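Local coordinates for protein esterase (Alcaligenes sp., PDB 1QLW) that hydrolyses carboxylic esters, as a bacterial esterase built on the alpha/beta-hydrolase fold, at residues Gly25-Ser30 and Thr44-Gln49; Glu31-Ser36 and Asp113-Asn118; Met286-Leu291 and Leu307-Leu312; Val227-Gly232 and His298-Asp303; Gln55-Ala60 and Tyr91-Gly96. All blocks are in the same frame, centred on the assembly; numbering follows the deposited sequence.

Interaction 1 (Gly25-Ser30 and Thr44-Gln49)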
# COMPACT_ATOMS: atom_id res chain seq x y z
N GLY A 25 1.71 -15.56 -5.78
CA GLY A 25 0.26 -15.75 -5.61
C GLY A 25 -0.14 -17.17 -6.01
O GLY A 25 0.55 -17.89 -6.72
N ARG A 26 -1.29 -17.56 -5.47
CA ARG A 26 -1.94 -18.83 -5.77
C ARG A 26 -3.42 -18.54 -5.96
O ARG A 26 -3.98 -17.63 -5.35
CB ARG A 26 -1.72 -19.82 -4.62
CG ARG A 26 -2.34 -19.53 -3.29
CD ARG A 26 -1.95 -20.52 -2.18
NE ARG A 26 -2.53 -20.11 -0.91
CZ ARG A 26 -3.66 -20.51 -0.37
NH1 ARG A 26 -4.36 -21.46 -0.99
NH2 ARG A 26 -4.14 -19.96 0.74
N ASP A 27 -4.06 -19.33 -6.83
CA ASP A 27 -5.49 -19.18 -7.07
C ASP A 27 -6.27 -20.09 -6.13
O ASP A 27 -5.92 -21.25 -5.91
CB ASP A 27 -5.82 -19.41 -8.55
CG ASP A 27 -5.42 -18.19 -9.38
OD1 ASP A 27 -4.87 -17.21 -8.83
OD2 ASP A 27 -5.64 -18.21 -10.61
N VAL A 28 -7.31 -19.55 -5.53
CA VAL A 28 -8.18 -20.21 -4.57
C VAL A 28 -9.61 -20.14 -5.10
O VAL A 28 -10.08 -19.05 -5.43
CB VAL A 28 -8.13 -19.50 -3.19
CG1 VAL A 28 -9.21 -20.00 -2.24
CG2 VAL A 28 -6.77 -19.69 -2.53
N THR A 29 -10.29 -21.28 -5.12
CA THR A 29 -11.71 -21.29 -5.47
C THR A 29 -12.49 -21.22 -4.16
O THR A 29 -12.30 -22.07 -3.28
CB THR A 29 -12.09 -22.58 -6.23
OG1 THR A 29 -11.28 -22.65 -7.40
CG2 THR A 29 -13.56 -22.61 -6.60
N SER A 30 -13.34 -20.23 -4.03
CA SER A 30 -14.07 -19.99 -2.81
C SER A 30 -15.57 -20.01 -3.07
O SER A 30 -16.04 -19.71 -4.16
CB SER A 30 -13.72 -18.59 -2.30
OG SER A 30 -14.50 -18.28 -1.16
N THR A 44 -13.01 -17.42 -8.13
CA THR A 44 -11.60 -17.68 -7.92
C THR A 44 -10.89 -16.37 -7.61
O THR A 44 -11.06 -15.38 -8.32
CB THR A 44 -10.99 -18.25 -9.22
OG1 THR A 44 -11.78 -19.34 -9.67
CG2 THR A 44 -9.56 -18.71 -9.02
N VAL A 45 -10.07 -16.37 -6.56
CA VAL A 45 -9.28 -15.21 -6.20
C VAL A 45 -7.80 -15.60 -6.17
O VAL A 45 -7.47 -16.74 -5.88
CB VAL A 45 -9.69 -14.53 -4.88
CG1 VAL A 45 -11.07 -13.87 -5.03
CG2 VAL A 45 -9.66 -15.52 -3.72
N THR A 46 -6.95 -14.60 -6.34
CA THR A 46 -5.50 -14.78 -6.16
C THR A 46 -5.11 -14.25 -4.80
O THR A 46 -5.44 -13.10 -4.46
CB THR A 46 -4.74 -14.02 -7.26
OG1 THR A 46 -5.22 -14.47 -8.54
CG2 THR A 46 -3.24 -14.26 -7.17
N VAL A 47 -4.39 -15.06 -4.03
CA VAL A 47 -3.94 -14.68 -2.69
C VAL A 47 -2.46 -15.05 -2.53
O VAL A 47 -1.92 -15.82 -3.32
CB VAL A 47 -4.77 -15.28 -1.56
CG1 VAL A 47 -6.23 -14.86 -1.64
CG2 VAL A 47 -4.64 -16.78 -1.61
N ASP A 48 -1.80 -14.46 -1.55
CA ASP A 48 -0.40 -14.67 -1.19
C ASP A 48 0.61 -13.93 -2.06
O ASP A 48 1.80 -13.94 -1.72
CB ASP A 48 -0.02 -16.14 -1.10
CG ASP A 48 -0.68 -16.92 0.02
OD1 ASP A 48 -1.21 -16.32 0.97
OD2 ASP A 48 -0.67 -18.16 -0.09
N GLN A 49 0.17 -13.23 -3.10
CA GLN A 49 1.05 -12.42 -3.91
C GLN A 49 1.62 -11.27 -3.09
O GLN A 49 1.02 -10.79 -2.13
CB GLN A 49 0.28 -11.86 -5.13
CG GLN A 49 -0.89 -10.93 -4.81
CD GLN A 49 -2.19 -11.66 -4.65
OE1 GLN A 49 -2.23 -12.81 -4.23
NE2 GLN A 49 -3.31 -11.08 -5.05
O HOH W 1 -2.00 -18.30 2.76
O HOH W 2 -10.82 -21.74 -10.47

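Interaction 2 (Glu31-Ser36 and Asp113-Asn118)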
# COMPACT_ATOMS: atom_id res chain seq x y z
N GLU A 31 -16.32 -20.37 -2.04
CA GLU A 31 -17.76 -20.37 -2.04
C GLU A 31 -18.32 -19.21 -1.23
O GLU A 31 -19.54 -19.03 -1.22
CB GLU A 31 -18.32 -21.67 -1.45
CG GLU A 31 -17.77 -22.94 -2.08
CD GLU A 31 -17.73 -22.93 -3.59
OE1 GLU A 31 -18.74 -22.49 -4.17
OE2 GLU A 31 -16.73 -23.35 -4.19
N THR A 32 -17.47 -18.40 -0.60
CA THR A 32 -17.94 -17.39 0.33
C THR A 32 -17.29 -16.03 0.10
O THR A 32 -16.98 -15.30 1.05
CB THR A 32 -17.76 -17.85 1.79
OG1 THR A 32 -16.38 -18.16 2.00
CG2 THR A 32 -18.58 -19.09 2.11
N LEU A 33 -17.15 -15.62 -1.17
CA LEU A 33 -16.51 -14.35 -1.48
C LEU A 33 -17.36 -13.14 -1.19
O LEU A 33 -16.87 -12.01 -1.16
CB LEU A 33 -16.11 -14.29 -2.96
CG LEU A 33 -15.04 -15.29 -3.40
CD1 LEU A 33 -14.82 -15.15 -4.90
CD2 LEU A 33 -13.74 -15.10 -2.63
N SER A 34 -18.67 -13.33 -1.02
CA SER A 34 -19.59 -12.21 -0.92
C SER A 34 -20.82 -12.64 -0.13
O SER A 34 -21.22 -13.78 -0.18
CB SER A 34 -19.97 -11.76 -2.33
OG SER A 34 -20.84 -10.66 -2.32
N LEU A 35 -21.43 -11.66 0.50
CA LEU A 35 -22.70 -11.78 1.19
C LEU A 35 -23.82 -11.11 0.40
O LEU A 35 -24.96 -11.09 0.89
CB LEU A 35 -22.60 -11.10 2.56
CG LEU A 35 -21.31 -11.22 3.37
CD1 LEU A 35 -21.33 -10.19 4.49
CD2 LEU A 35 -21.13 -12.65 3.86
N SER A 36 -23.51 -10.49 -0.74
CA SER A 36 -24.57 -9.82 -1.50
C SER A 36 -24.48 -10.17 -2.98
O SER A 36 -23.45 -10.57 -3.52
CB SER A 36 -24.57 -8.31 -1.33
OG SER A 36 -24.03 -7.59 -2.42
N ASP A 113 -7.23 -13.42 2.00
CA ASP A 113 -8.44 -14.16 1.63
C ASP A 113 -9.44 -13.93 2.77
O ASP A 113 -9.13 -14.29 3.92
CB ASP A 113 -8.19 -15.65 1.49
CG ASP A 113 -9.37 -16.48 1.00
OD1 ASP A 113 -10.44 -15.92 0.71
OD2 ASP A 113 -9.22 -17.72 0.89
N ILE A 114 -10.59 -13.36 2.46
CA ILE A 114 -11.61 -13.11 3.47
C ILE A 114 -12.67 -14.19 3.52
O ILE A 114 -13.64 -14.10 4.28
CB ILE A 114 -12.24 -11.71 3.31
CG1 ILE A 114 -12.75 -11.40 1.91
CG2 ILE A 114 -11.19 -10.67 3.75
CD1 ILE A 114 -13.89 -12.28 1.42
N SER A 115 -12.47 -15.29 2.81
CA SER A 115 -13.48 -16.34 2.70
C SER A 115 -13.89 -16.89 4.05
O SER A 115 -15.09 -17.17 4.23
CB SER A 115 -12.99 -17.50 1.84
OG SER A 115 -12.78 -17.09 0.51
N ALA A 116 -12.94 -17.12 4.96
CA ALA A 116 -13.32 -17.73 6.23
C ALA A 116 -14.16 -16.81 7.08
O ALA A 116 -15.02 -17.26 7.84
CB ALA A 116 -12.08 -18.21 6.98
N ILE A 117 -13.90 -15.50 7.00
CA ILE A 117 -14.72 -14.55 7.75
C ILE A 117 -16.15 -14.61 7.25
O ILE A 117 -17.09 -14.75 8.04
CB ILE A 117 -14.13 -13.13 7.67
CG1 ILE A 117 -12.72 -13.10 8.27
CG2 ILE A 117 -15.04 -12.16 8.39
CD1 ILE A 117 -11.92 -11.90 7.87
N ASN A 118 -16.32 -14.56 5.92
CA ASN A 118 -17.68 -14.62 5.38
C ASN A 118 -18.34 -15.95 5.68
O ASN A 118 -19.55 -15.99 5.89
CB ASN A 118 -17.65 -14.35 3.87
CG ASN A 118 -17.54 -12.88 3.51
OD1 ASN A 118 -17.46 -12.57 2.30
ND2 ASN A 118 -17.56 -12.01 4.47

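Interaction 3 (Met286-Leu291 and Leu307-Leu312)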
# COMPACT_ATOMS: atom_id res chain seq x y z
N MET A 286 26.23 -5.38 14.37
CA MET A 286 26.45 -3.98 14.64
C MET A 286 25.53 -3.52 15.77
O MET A 286 24.32 -3.40 15.55
CB MET A 286 26.19 -3.21 13.35
CG MET A 286 26.29 -1.71 13.48
SD MET A 286 25.91 -0.86 11.94
CE MET A 286 27.33 -1.26 10.95
N SER A 287 26.10 -3.30 16.94
CA SER A 287 25.38 -2.76 18.08
C SER A 287 25.70 -1.27 18.08
O SER A 287 26.84 -0.85 18.32
CB SER A 287 25.80 -3.47 19.35
OG SER A 287 25.28 -2.86 20.49
N LEU A 288 24.70 -0.43 17.81
CA LEU A 288 24.94 1.00 17.66
C LEU A 288 25.63 1.61 18.85
O LEU A 288 26.55 2.42 18.63
CB LEU A 288 23.65 1.68 17.22
CG LEU A 288 23.18 1.27 15.81
CD1 LEU A 288 21.78 1.81 15.57
CD2 LEU A 288 24.13 1.76 14.74
N PRO A 289 25.26 1.33 20.09
CA PRO A 289 25.94 1.96 21.23
C PRO A 289 27.43 1.72 21.26
O PRO A 289 28.19 2.61 21.68
CB PRO A 289 25.26 1.34 22.44
CG PRO A 289 23.86 1.07 21.94
CD PRO A 289 24.11 0.53 20.55
N ALA A 290 27.91 0.58 20.79
CA ALA A 290 29.34 0.29 20.75
C ALA A 290 30.08 1.17 19.74
O ALA A 290 31.29 1.38 19.88
CB ALA A 290 29.56 -1.18 20.42
N LEU A 291 29.36 1.75 18.80
CA LEU A 291 29.93 2.67 17.83
C LEU A 291 29.77 4.11 18.29
O LEU A 291 30.08 5.05 17.54
CB LEU A 291 29.28 2.49 16.45
CG LEU A 291 29.45 1.10 15.83
CD1 LEU A 291 28.71 1.04 14.50
CD2 LEU A 291 30.91 0.73 15.62
N LEU A 307 19.61 8.81 9.22
CA LEU A 307 20.56 8.84 8.10
C LEU A 307 21.97 8.47 8.56
O LEU A 307 22.74 7.92 7.76
CB LEU A 307 20.53 10.19 7.38
CG LEU A 307 19.14 10.62 6.91
CD1 LEU A 307 19.25 11.85 6.03
CD2 LEU A 307 18.41 9.52 6.16
N GLN A 308 22.31 8.74 9.82
CA GLN A 308 23.56 8.27 10.40
C GLN A 308 23.57 6.73 10.39
O GLN A 308 24.56 6.08 10.04
CB GLN A 308 23.71 8.78 11.82
CG GLN A 308 24.99 8.36 12.52
CD GLN A 308 25.11 8.82 13.94
OE1 GLN A 308 26.23 9.11 14.41
NE2 GLN A 308 24.03 8.88 14.67
N VAL A 309 22.45 6.13 10.81
CA VAL A 309 22.33 4.67 10.82
C VAL A 309 22.38 4.14 9.40
O VAL A 309 23.08 3.16 9.09
CB VAL A 309 21.07 4.22 11.56
CG1 VAL A 309 20.94 2.71 11.51
CG2 VAL A 309 21.07 4.73 13.00
N ALA A 310 21.67 4.80 8.48
CA ALA A 310 21.70 4.37 7.08
C ALA A 310 23.12 4.38 6.52
O ALA A 310 23.51 3.46 5.79
CB ALA A 310 20.80 5.24 6.22
N ASP A 311 23.91 5.42 6.83
CA ASP A 311 25.27 5.48 6.33
C ASP A 311 26.11 4.31 6.81
O ASP A 311 26.92 3.79 6.06
CB ASP A 311 25.94 6.79 6.73
CG ASP A 311 25.54 7.95 5.84
OD1 ASP A 311 24.84 7.74 4.83
OD2 ASP A 311 25.94 9.08 6.16
N LEU A 312 25.94 3.89 8.06
CA LEU A 312 26.67 2.73 8.56
C LEU A 312 26.32 1.50 7.75
O LEU A 312 27.18 0.68 7.43
CB LEU A 312 26.39 2.53 10.04
CG LEU A 312 27.05 3.55 10.98
CD1 LEU A 312 26.40 3.51 12.35
CD2 LEU A 312 28.54 3.30 11.09

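Interaction 4 (Val227-Gly232 and His298-Asp303)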
# COMPACT_ATOMS: atom_id res chain seq x y z
N VAL A 227 20.84 -7.83 5.25
CA VAL A 227 20.88 -6.89 6.36
C VAL A 227 19.60 -7.11 7.17
O VAL A 227 18.52 -7.05 6.58
CB VAL A 227 20.99 -5.43 5.92
CG1 VAL A 227 20.96 -4.49 7.12
CG2 VAL A 227 22.22 -5.20 5.06
N SER A 228 19.71 -7.38 8.46
CA SER A 228 18.52 -7.62 9.28
C SER A 228 18.56 -6.65 10.45
O SER A 228 19.49 -6.71 11.25
CB SER A 228 18.49 -9.10 9.67
OG SER A 228 17.36 -9.54 10.34
N VAL A 229 17.55 -5.80 10.55
CA VAL A 229 17.43 -4.81 11.61
C VAL A 229 16.59 -5.37 12.75
O VAL A 229 15.40 -5.66 12.54
CB VAL A 229 16.82 -3.51 11.06
CG1 VAL A 229 16.69 -2.51 12.20
CG2 VAL A 229 17.68 -2.97 9.93
N GLU A 230 17.22 -5.58 13.90
CA GLU A 230 16.53 -6.08 15.09
C GLU A 230 15.57 -7.22 14.78
O GLU A 230 14.36 -7.12 15.03
CB GLU A 230 15.85 -4.98 15.88
CG GLU A 230 16.88 -4.00 16.44
CD GLU A 230 16.39 -3.14 17.56
OE1 GLU A 230 15.19 -3.16 17.91
OE2 GLU A 230 17.26 -2.41 18.13
N PRO A 231 16.08 -8.30 14.24
CA PRO A 231 15.23 -9.45 13.94
C PRO A 231 14.59 -10.04 15.18
O PRO A 231 15.21 -10.15 16.25
CB PRO A 231 16.18 -10.45 13.26
CG PRO A 231 17.53 -10.08 13.81
CD PRO A 231 17.49 -8.59 13.94
N GLY A 232 13.36 -10.53 15.00
CA GLY A 232 12.67 -11.26 16.05
C GLY A 232 13.37 -12.59 16.30
O GLY A 232 13.41 -13.05 17.45
N HIS A 298 13.62 0.62 18.31
CA HIS A 298 13.42 -0.45 17.33
C HIS A 298 13.10 0.08 15.94
O HIS A 298 13.38 -0.57 14.94
CB HIS A 298 12.25 -1.31 17.81
CG HIS A 298 11.93 -2.47 16.95
ND1 HIS A 298 12.84 -3.48 16.68
CD2 HIS A 298 10.79 -2.82 16.30
CE1 HIS A 298 12.26 -4.37 15.88
NE2 HIS A 298 10.99 -4.01 15.67
N MET A 299 12.50 1.27 15.88
CA MET A 299 12.14 1.92 14.63
C MET A 299 13.28 2.81 14.15
O MET A 299 13.07 3.97 13.76
CB MET A 299 10.84 2.70 14.80
CG MET A 299 9.65 1.86 15.19
SD MET A 299 9.20 0.57 14.04
CE MET A 299 8.81 1.53 12.57
N MET A 300 14.49 2.26 14.11
CA MET A 300 15.68 3.10 13.89
C MET A 300 15.71 3.73 12.50
O MET A 300 16.37 4.76 12.32
CB MET A 300 16.95 2.32 14.19
CG MET A 300 17.20 1.19 13.21
SD MET A 300 18.73 0.29 13.60
CE MET A 300 18.20 -0.52 15.12
N MET A 301 15.03 3.15 11.52
CA MET A 301 14.91 3.74 10.20
C MET A 301 14.06 5.01 10.20
O MET A 301 14.09 5.77 9.24
CB MET A 301 14.38 2.74 9.17
CG MET A 301 12.92 2.33 9.30
SD MET A 301 12.47 1.42 10.80
CE MET A 301 13.36 -0.12 10.48
N GLN A 302 13.33 5.26 11.29
CA GLN A 302 12.50 6.44 11.46
C GLN A 302 13.05 7.42 12.51
O GLN A 302 12.50 8.50 12.71
CB GLN A 302 11.07 6.06 11.89
CG GLN A 302 10.36 5.23 10.83
CD GLN A 302 8.98 4.77 11.24
OE1 GLN A 302 8.52 5.04 12.34
NE2 GLN A 302 8.34 4.06 10.31
N ASP A 303 14.11 7.02 13.21
CA ASP A 303 14.68 7.79 14.29
C ASP A 303 15.29 9.09 13.79
O ASP A 303 15.54 9.28 12.59
CB ASP A 303 15.70 6.93 15.04
CG ASP A 303 15.13 5.94 16.06
OD1 ASP A 303 13.93 5.99 16.36
OD2 ASP A 303 15.97 5.12 16.53

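Interaction 5 (Gln55-Ala60 and Tyr91-Gly96). With SO4 (sulfate ion), chain C.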
# COMPACT_ATOMS: atom_id res chain seq x y z
N GLN A 55 11.96 1.90 -7.50
CA GLN A 55 12.47 3.19 -7.97
C GLN A 55 13.94 2.97 -8.33
O GLN A 55 14.68 2.35 -7.55
CB GLN A 55 12.25 4.28 -6.94
CG GLN A 55 10.77 4.64 -6.83
CD GLN A 55 10.38 5.86 -6.07
OE1 GLN A 55 9.90 6.86 -6.61
NE2 GLN A 55 10.58 5.76 -4.77
N ILE A 56 14.34 3.48 -9.49
CA ILE A 56 15.67 3.22 -10.04
C ILE A 56 16.35 4.56 -10.30
O ILE A 56 15.88 5.33 -11.13
CB ILE A 56 15.54 2.46 -11.38
CG1 ILE A 56 14.75 1.16 -11.21
CG2 ILE A 56 16.92 2.21 -11.98
CD1 ILE A 56 14.65 0.18 -12.31
N PRO A 57 17.42 4.85 -9.58
CA PRO A 57 18.16 6.09 -9.80
C PRO A 57 18.92 6.00 -11.11
O PRO A 57 19.08 4.91 -11.68
CB PRO A 57 19.07 6.19 -8.58
CG PRO A 57 19.36 4.77 -8.24
CD PRO A 57 18.08 4.02 -8.55
N GLN A 58 19.46 7.13 -11.56
CA GLN A 58 20.32 7.10 -12.73
C GLN A 58 21.60 6.34 -12.40
O GLN A 58 22.13 6.43 -11.30
CB GLN A 58 20.67 8.53 -13.14
CG GLN A 58 19.42 9.33 -13.49
CD GLN A 58 19.78 10.61 -14.20
OE1 GLN A 58 20.41 11.48 -13.61
NE2 GLN A 58 19.38 10.70 -15.46
N ARG A 59 22.12 5.57 -13.36
CA ARG A 59 23.38 4.85 -13.20
C ARG A 59 23.38 4.06 -11.90
O ARG A 59 24.32 4.11 -11.11
CB ARG A 59 24.56 5.84 -13.21
CG ARG A 59 24.50 6.69 -14.49
CD ARG A 59 25.80 7.39 -14.67
NE ARG A 59 26.11 8.21 -13.60
CZ ARG A 59 25.55 9.28 -13.69
NH1 ARG A 59 24.40 9.89 -13.76
NH2 ARG A 59 26.92 9.60 -13.34
N ALA A 60 22.31 3.29 -11.69
CA ALA A 60 22.15 2.61 -10.42
C ALA A 60 23.28 1.64 -10.13
O ALA A 60 23.84 1.02 -11.03
CB ALA A 60 20.83 1.87 -10.34
N TYR A 91 16.48 8.00 0.77
CA TYR A 91 17.91 8.18 1.01
C TYR A 91 18.73 7.19 0.19
O TYR A 91 19.73 7.55 -0.44
CB TYR A 91 18.23 8.05 2.49
CG TYR A 91 19.64 8.46 2.83
CD1 TYR A 91 20.04 9.77 2.66
CD2 TYR A 91 20.54 7.58 3.39
CE1 TYR A 91 21.30 10.19 3.04
CE2 TYR A 91 21.80 7.96 3.78
CZ TYR A 91 22.18 9.28 3.62
OH TYR A 91 23.42 9.73 4.02
N PHE A 92 18.29 5.93 0.17
CA PHE A 92 19.01 4.92 -0.60
C PHE A 92 19.02 5.28 -2.08
O PHE A 92 20.05 5.13 -2.75
CB PHE A 92 18.39 3.54 -0.38
CG PHE A 92 18.61 2.93 0.98
CD1 PHE A 92 19.30 3.54 2.00
CD2 PHE A 92 18.10 1.68 1.24
CE1 PHE A 92 19.46 2.94 3.23
CE2 PHE A 92 18.27 1.06 2.47
CZ PHE A 92 18.96 1.69 3.47
N LEU A 93 17.89 5.76 -2.60
CA LEU A 93 17.82 6.20 -4.00
C LEU A 93 18.82 7.32 -4.26
O LEU A 93 19.54 7.32 -5.26
CB LEU A 93 16.42 6.71 -4.32
CG LEU A 93 15.34 5.65 -4.30
CD1 LEU A 93 13.97 6.28 -4.36
CD2 LEU A 93 15.53 4.69 -5.47
N ARG A 94 18.89 8.29 -3.35
CA ARG A 94 19.81 9.42 -3.46
C ARG A 94 21.26 8.99 -3.37
O ARG A 94 22.15 9.64 -3.94
CB ARG A 94 19.47 10.49 -2.42
CG ARG A 94 18.17 11.21 -2.74
CD ARG A 94 17.84 12.24 -1.68
NE ARG A 94 16.61 12.97 -2.00
CZ ARG A 94 16.56 14.05 -2.77
NH1 ARG A 94 17.66 14.57 -3.31
NH2 ARG A 94 15.38 14.59 -3.01
N LYS A 95 21.52 7.87 -2.70
CA LYS A 95 22.84 7.28 -2.61
C LYS A 95 23.15 6.37 -3.79
O LYS A 95 24.26 5.81 -3.84
CB LYS A 95 22.98 6.57 -1.26
CG LYS A 95 23.00 7.54 -0.09
CD LYS A 95 24.31 8.29 -0.02
CE LYS A 95 24.54 8.99 1.30
NZ LYS A 95 25.97 9.38 1.47
N GLY A 96 22.24 6.24 -4.74
CA GLY A 96 22.50 5.52 -5.96
C GLY A 96 22.05 4.09 -6.02
O GLY A 96 22.42 3.38 -6.96
S SO4 C . 20.46 4.81 -16.63
O1 SO4 C . 20.25 6.10 -15.87
O2 SO4 C . 21.82 4.38 -16.12
O3 SO4 C . 20.47 4.98 -18.09
O4 SO4 C . 19.46 3.82 -16.11

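Interaction 1 (Gly25-Ser30 and Thr44-Gln49)
Strands 26-30 and 44-47 run antiparallel, their axes 4.5 Å apart at closest approach and 142° apart in direction, so the pair is clearly twisted. Arg26 faces Val47 and Val28 faces Val45 as hydrogen-bonded pairs; Asp27 with Thr46 and Thr29 with Thr44 are non-hydrogen-bonded pairs. At the open end Gly25 has a positive phi of 109°, and a CB there would run into Thr46 CG2 as well as the preceding carbonyl.

The valines share a face with Arg26: Val28 CG2 meets Val47 CG2 at 3.7 Å, the two side chains crossing at about a right angle. Arg26 starts from the crowded position between its backbone N and carbonyl carbon, runs extended to NE, and makes a salt bridge with Asp48, NE to OD2 2.8 Å. That oxygen lies in the guanidinium plane but is itself approached from above its carboxylate, while Val47 CG2 sits over one guanidinium face.

On the other face Asp27 and Thr46 lie side by side, and Thr46 OG1 donates to Asp27 OD1 at 2.8 Å; His138 of the second subunit also bonds this hydroxyl. Thr44 OG1 has its strongest partner in Glu139 of that subunit, and one water bridges it to Thr29 OG1.

This is a beta-hairpin with a long connection, extending from the central sheet and forming part of the dimer interface.

Interaction 2 (Glu31-Ser36 and Asp113-Asn118)
The flat amide of Asn118 has Leu35 lying over it, with CD2 3.6 Å from Asn118 CG and the two side chains crossing obliquely. Ile114 CD1, from the N-cap residue, lies over the other face. The second flat group is the Asp113 carboxylate, whose OD1 is gripped twice by Ser115: the hydroxyl OG donates to its syn lone pair at 2.6 Å, and the backbone N comes from above the plane at 3.0 Å. The latter bond closes an Asx turn just ahead of helix 115-121 and holds the carboxylate against Ser115 at the start of the helix.

Across the contact, Thr32 supplies the single assigned hydrogen bond. Its OG1 occupies the crowded position between backbone N and carbonyl carbon (chi1 57°), which aims the hydroxyl at Ser115 O, 2.8 Å away and reached from above the carbonyl plane. Further round the helix, Thr32 O presses on Asn118 CB at 3.1 Å. Leu33 CD2 rests on Ser115 OG at 3.8 Å. An alanine in place of Asn118 would remove the amide under Leu35 CD2, leaving CB alone, and would probably loosen the seat of the loop on the helix.

The 31-36 segment thus leaves strand 26-30 and wraps over the start of helix 115-121, with Leu33 turned back onto Val45 of strand 43-57 and Thr32 and Leu35 also touching Leu122. The second subunit packs close by, placing Gly137 on Leu33, Asp132 on Leu35 and Pro174 on Ile114.

Interaction 3 (Met286-Leu291 and Leu307-Leu312)
Met286, next to last in strand 283-287, the last strand of the alpha/beta-hydrolase sheet, already faces helix 306-319, the C-terminal helix that packs against this end of the sheet. Its CG is anti to the backbone N and the chain runs straight to the sulfur before bending at chi3 (-71°). That bend lays the thioether obliquely across the root of Leu312: SD is 3.9 Å from Leu312 CB, and CE is 4.0 Å from the same atom.

Beyond the strand, Leu288 carries the middle of the contact by forking over the helix. CD1 goes to Val309 CG2 at 4.0 Å, the two side chains crossing at about a right angle, while CD2 goes to Leu312 CD1 at 3.7 Å. The two helix residues are three positions apart, so the fork spans neighbouring turns of one helix face.

The chain then turns through a 3-10 segment, closed by the bond from Leu291 N to Leu288 O at 2.9 Å. This turn brings Leu291 back to the same helix from a more exposed position. Within the sheet, Met286 and Leu288 bond through the backbone to Phe252 of the neighbouring strand 248-252, and on the helix Val309 and Ala310 also touch Trp88 of helix 88-94.

Leu312 is therefore held at both levels, by Met286 at its root and by two leucines at its branches. The outermost touch is tip to tip: Leu291 CD1 stands 4.0 Å from Leu312 CD1 and 4.1 Å from CD2.

Interaction 4 (Val227-Gly232 and His298-Asp303)
One polar bond and a patch of methionine packing join the end of strand 223-229 to the loop ahead of helix 306-319. The bond runs from His298 ND1 to Glu230 OE1, 2.7 Å long, with an angle of 160° at the hydrogen. The carboxylate oxygen lies in the imidazole plane and accepts on its anti lone pair, while the two flat groups are turned 33° against each other. His298 has CG anti to its backbone N, which swings the ring back toward Glu230. The backbone carbonyl Glu230 O also sits at the ring edge, 3.6 Å from CE1, so the same residue lines neighbouring edge positions.

Glu230 OE1 also takes a salt bridge from Arg146 and OE2 a hydrogen bond from Gly253 N; the buried carboxylate is therefore held at both oxygens, and the arginine would probably favour its ionised form. A charged acceptor at ND1 would in turn probably favour the proton on that nitrogen.

The apolar contacts flank this pair. Val229 and Met300 reach toward each other tip to tip, CG1 to SD 3.7 Å, and the bend at Met300 chi3 carries CE on to Glu230 OE2, also 3.7 Å away. Met301 CE comes up more loosely to Val229 CG1.

In alpha/beta-hydrolases a histidine on the loop after the last strand, bonded to an acid at a strand end, belongs to the active site; this His-Glu pair is consistent with that role. A sulfate about 5 Å from the His298 side chain probably comes from the crystallisation liquor, though such ions often mark pockets.

Interaction 5 (Gln55-Ala60 and Tyr91-Gly96)
This is a strand-to-helix packing contact, made where the end of strand 43-57 passes the C-terminal end of helix 88-94, and its centre is Leu93. The leucine has CG anti to its carbonyl carbon, which turns the branched end toward the strand. CD2 lies 3.2 Å from the backbone oxygen Gln55 O and 3.6 Å from Gln55 CB; CD1 touches Gln55 NE2 at 3.5 Å. The Gln55 and Leu93 side chains cross at about a right angle, so the leucine methyls lie across the glutamine, from its CB to its amide nitrogen, while Gln55 OE1 is bonded to Gln18 of the second subunit.

Pro57 comes next, with CB on Leu93 O at 3.5 Å and CG against the carbonyl of Gly96, 3.6 Å from its C. Gly96 ends the helix in a Schellman motif, and its phi of 97° would jam a CB against the preceding carbonyl. In the loop beyond the strand, Ala60 CA makes a CA-H...O contact with Gly96 O at 3.6 Å. An alanine at Leu93 would lose both methyls under Gln55 and would probably weaken the seating of the strand end on this helix.

Nearby, the backbone N of Arg59 binds a sulfate, probably from the crystallisation liquor, which Ser16 also holds. Leu13 and Thr99 also pack on Leu93. Between the two segments the contact works through methyls, a proline ring and carbonyl oxygens, which implies that they meet by close fit; a backbone bond of Gly96 with Lys61 lies just beyond them.

From the N terminus, interaction 1 pairs two strands and closes the connection between residues 30 and 44. Part of that connection, 31-36, reaches forward to 113-118, so interaction 2 crosses interaction 1; the two touch through Ser30 and Ser115, and both face the second subunit. Within the long span between the segments of interaction 2, interaction 5 joins the far end of strand 43-57 to helix 88-94. Interactions 4 and 3 follow and cross in turn, tying the inner and last strands to the closing loop and C-terminal helix, with Met300 touching both Leu288 and Val309. Tyr91 and Asp311 link interactions 5 and 3.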